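Glucosamine kinase (Streptacidiphilus jiangxiensis, PDB 6HWJ) catalyses the magnesium- and ATP-dependent phosphorylation of D-glucosamine to D-glucosamine 6-phosphate and, less readily, also acts on glucose. Local coordinates at residues Arg137-Gly142 with Gln177-Ala182. Numbering follows the deposited sequence.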
loop_
_atom_site.group_PDB
_atom_site.type_symbol
_atom_site.label_atom_id
_atom_site.label_comp_id
_atom_site.label_asym_id
_atom_site.label_seq_id
_atom_site.Cartn_x
_atom_site.Cartn_y
_atom_site.Cartn_z
ATOM N N ARG A 137 1.833 -4.189 -15.661
ATOM C CA ARG A 137 0.755 -5.129 -15.954
ATOM C C ARG A 137 -0.564 -4.533 -15.480
ATOM O O ARG A 137 -0.659 -4.020 -14.369
ATOM C CB ARG A 137 1.029 -6.473 -15.275
ATOM C CG ARG A 137 -0.002 -7.544 -15.551
ATOM C CD ARG A 137 -0.036 -7.943 -17.015
ATOM N NE ARG A 137 -0.977 -9.039 -17.247
ATOM C CZ ARG A 137 -0.671 -10.330 -17.139
ATOM N NH1 ARG A 137 0.557 -10.705 -16.799
ATOM N NH2 ARG A 137 -1.598 -11.249 -17.371
ATOM N N LEU A 138 -1.569 -4.581 -16.336
ATOM C CA LEU A 138 -2.902 -4.092 -16.012
ATOM C C LEU A 138 -3.862 -5.262 -15.815
ATOM O O LEU A 138 -3.635 -6.360 -16.332
ATOM C CB LEU A 138 -3.438 -3.204 -17.139
ATOM C CG LEU A 138 -2.650 -1.912 -17.407
ATOM C CD1 LEU A 138 -3.129 -1.257 -18.692
ATOM C CD2 LEU A 138 -2.765 -0.951 -16.211
ATOM N N PRO A 139 -4.966 -5.053 -15.112
ATOM C CA PRO A 139 -6.028 -6.069 -15.099
ATOM C C PRO A 139 -6.708 -6.174 -16.455
ATOM O O PRO A 139 -6.570 -5.304 -17.325
ATOM C CB PRO A 139 -6.998 -5.565 -14.022
ATOM C CG PRO A 139 -6.749 -4.091 -13.937
ATOM C CD PRO A 139 -5.281 -3.888 -14.260
ATOM N N ALA A 140 -7.439 -7.278 -16.640
ATOM C CA ALA A 140 -8.289 -7.414 -17.813
ATOM C C ALA A 140 -9.308 -6.276 -17.856
ATOM O O ALA A 140 -9.617 -5.646 -16.849
ATOM C CB ALA A 140 -9.012 -8.762 -17.799
ATOM N N GLU A 141 -9.833 -6.017 -19.049
ATOM C CA GLU A 141 -10.740 -4.888 -19.227
ATOM C C GLU A 141 -11.982 -5.067 -18.365
ATOM O O GLU A 141 -12.589 -6.140 -18.342
ATOM C CB GLU A 141 -11.128 -4.746 -20.698
ATOM C CG GLU A 141 -11.893 -3.471 -21.018
ATOM C CD GLU A 141 -12.096 -3.272 -22.511
ATOM O OE1 GLU A 141 -11.872 -4.235 -23.282
ATOM O OE2 GLU A 141 -12.475 -2.149 -22.911
ATOM N N GLY A 142 -12.348 -4.012 -17.644
ATOM C CA GLY A 142 -13.484 -4.042 -16.758
ATOM C C GLY A 142 -13.256 -4.709 -15.421
ATOM O O GLY A 142 -14.163 -4.689 -14.584
ATOM N N GLN A 177 -13.789 1.202 -11.381
ATOM C CA GLN A 177 -12.806 2.213 -11.029
ATOM C C GLN A 177 -11.895 2.499 -12.220
ATOM O O GLN A 177 -11.473 1.569 -12.913
ATOM C CB GLN A 177 -11.948 1.754 -9.843
ATOM C CG GLN A 177 -12.524 2.083 -8.479
ATOM C CD GLN A 177 -13.857 1.405 -8.232
ATOM O OE1 GLN A 177 -14.904 1.890 -8.666
ATOM N NE2 GLN A 177 -13.826 0.278 -7.525
ATOM N N PRO A 178 -11.594 3.760 -12.500
ATOM C CA PRO A 178 -10.564 4.048 -13.504
ATOM C C PRO A 178 -9.296 3.258 -13.211
ATOM O O PRO A 178 -8.895 3.097 -12.060
ATOM C CB PRO A 178 -10.348 5.557 -13.366
ATOM C CG PRO A 178 -11.676 6.066 -12.891
ATOM C CD PRO A 178 -12.218 4.993 -11.980
ATOM N N VAL A 179 -8.706 2.724 -14.264
ATOM C CA VAL A 179 -7.532 1.869 -14.172
ATOM C C VAL A 179 -6.292 2.754 -14.142
ATOM O O VAL A 179 -6.091 3.574 -15.038
ATOM C CB VAL A 179 -7.477 0.893 -15.367
ATOM C CG1 VAL A 179 -6.146 0.147 -15.404
ATOM C CG2 VAL A 179 -8.650 -0.078 -15.305
ATOM N N LEU A 180 -5.453 2.566 -13.132
ATOM C CA LEU A 180 -4.250 3.370 -12.982
ATOM C C LEU A 180 -3.220 2.991 -14.030
ATOM O O LEU A 180 -2.861 1.816 -14.170
ATOM C CB LEU A 180 -3.658 3.177 -11.593
ATOM C CG LEU A 180 -2.266 3.763 -11.330
ATOM C CD1 LEU A 180 -2.271 5.283 -11.401
ATOM C CD2 LEU A 180 -1.745 3.324 -9.974
ATOM N N LEU A 181 -2.723 4.000 -14.745
ATOM C CA LEU A 181 -1.652 3.818 -15.713
ATOM C C LEU A 181 -0.360 4.480 -15.267
ATOM O O LEU A 181 0.715 3.934 -15.544
ATOM C CB LEU A 181 -2.060 4.391 -17.067
ATOM C CG LEU A 181 -3.375 3.895 -17.668
ATOM C CD1 LEU A 181 -3.600 4.549 -19.044
ATOM C CD2 LEU A 181 -3.400 2.390 -17.774
ATOM N N ALA A 182 -0.457 5.618 -14.571
ATOM C CA ALA A 182 0.717 6.346 -14.094
ATOM C C ALA A 182 0.307 7.309 -12.991
ATOM O O ALA A 182 -0.762 7.914 -13.049
ATOM C CB ALA A 182 1.409 7.131 -15.210
#
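The CA atoms of the two segments come nearest at Leu138 and Val179, 7.8 Å apart, and no hydrogen bond spans the gap. Residues 137-138 are a short, poorly bonded strand that runs into a loop at Pro139, whereas 179-182 begin the long strand 179-186; apolar groups make the contact, one methyl also lying against a carbonyl oxygen.

Leu138 carries most of it. Its CB is directed at the other segment, and CG lies anti to the carbonyl carbon (chi1 -63°), beside the backbone N. From there CD2 meets CG1 of Val179 at 3.6 Å. The same Leu138 CD2 rests 3.4 Å from the backbone O of Leu180.

The contact exemplifies two antiparallel sheets joined by buried apolar side chains without a shared backbone bond. Leu138 is hydrogen-bonded through its backbone to Arg57 of strand 57-65, in the five-strand sheet; strand 179-186 lies between 166-172 and 130-134 in the other, where a classic beta bulge sets Leu181 and Ala182 against the single residue Leu170.

CD2 of Leu181 touches both branches of Leu138, 3.7 Å from its CD2 and 3.8 Å from its CD1, the two side chains crossing at about a right angle. Val179 reaches over with CG1, anti to its own backbone N (chi1 171°). Pro139 adds a looser touch, Pro139 CD standing 4.3 Å from Val179 CG1. The side chain of Leu180 packs on Ala148 and Ala149 of helix 148-157 and lies about 5 Å from that of Asp319, which binds one of the two magnesium ions.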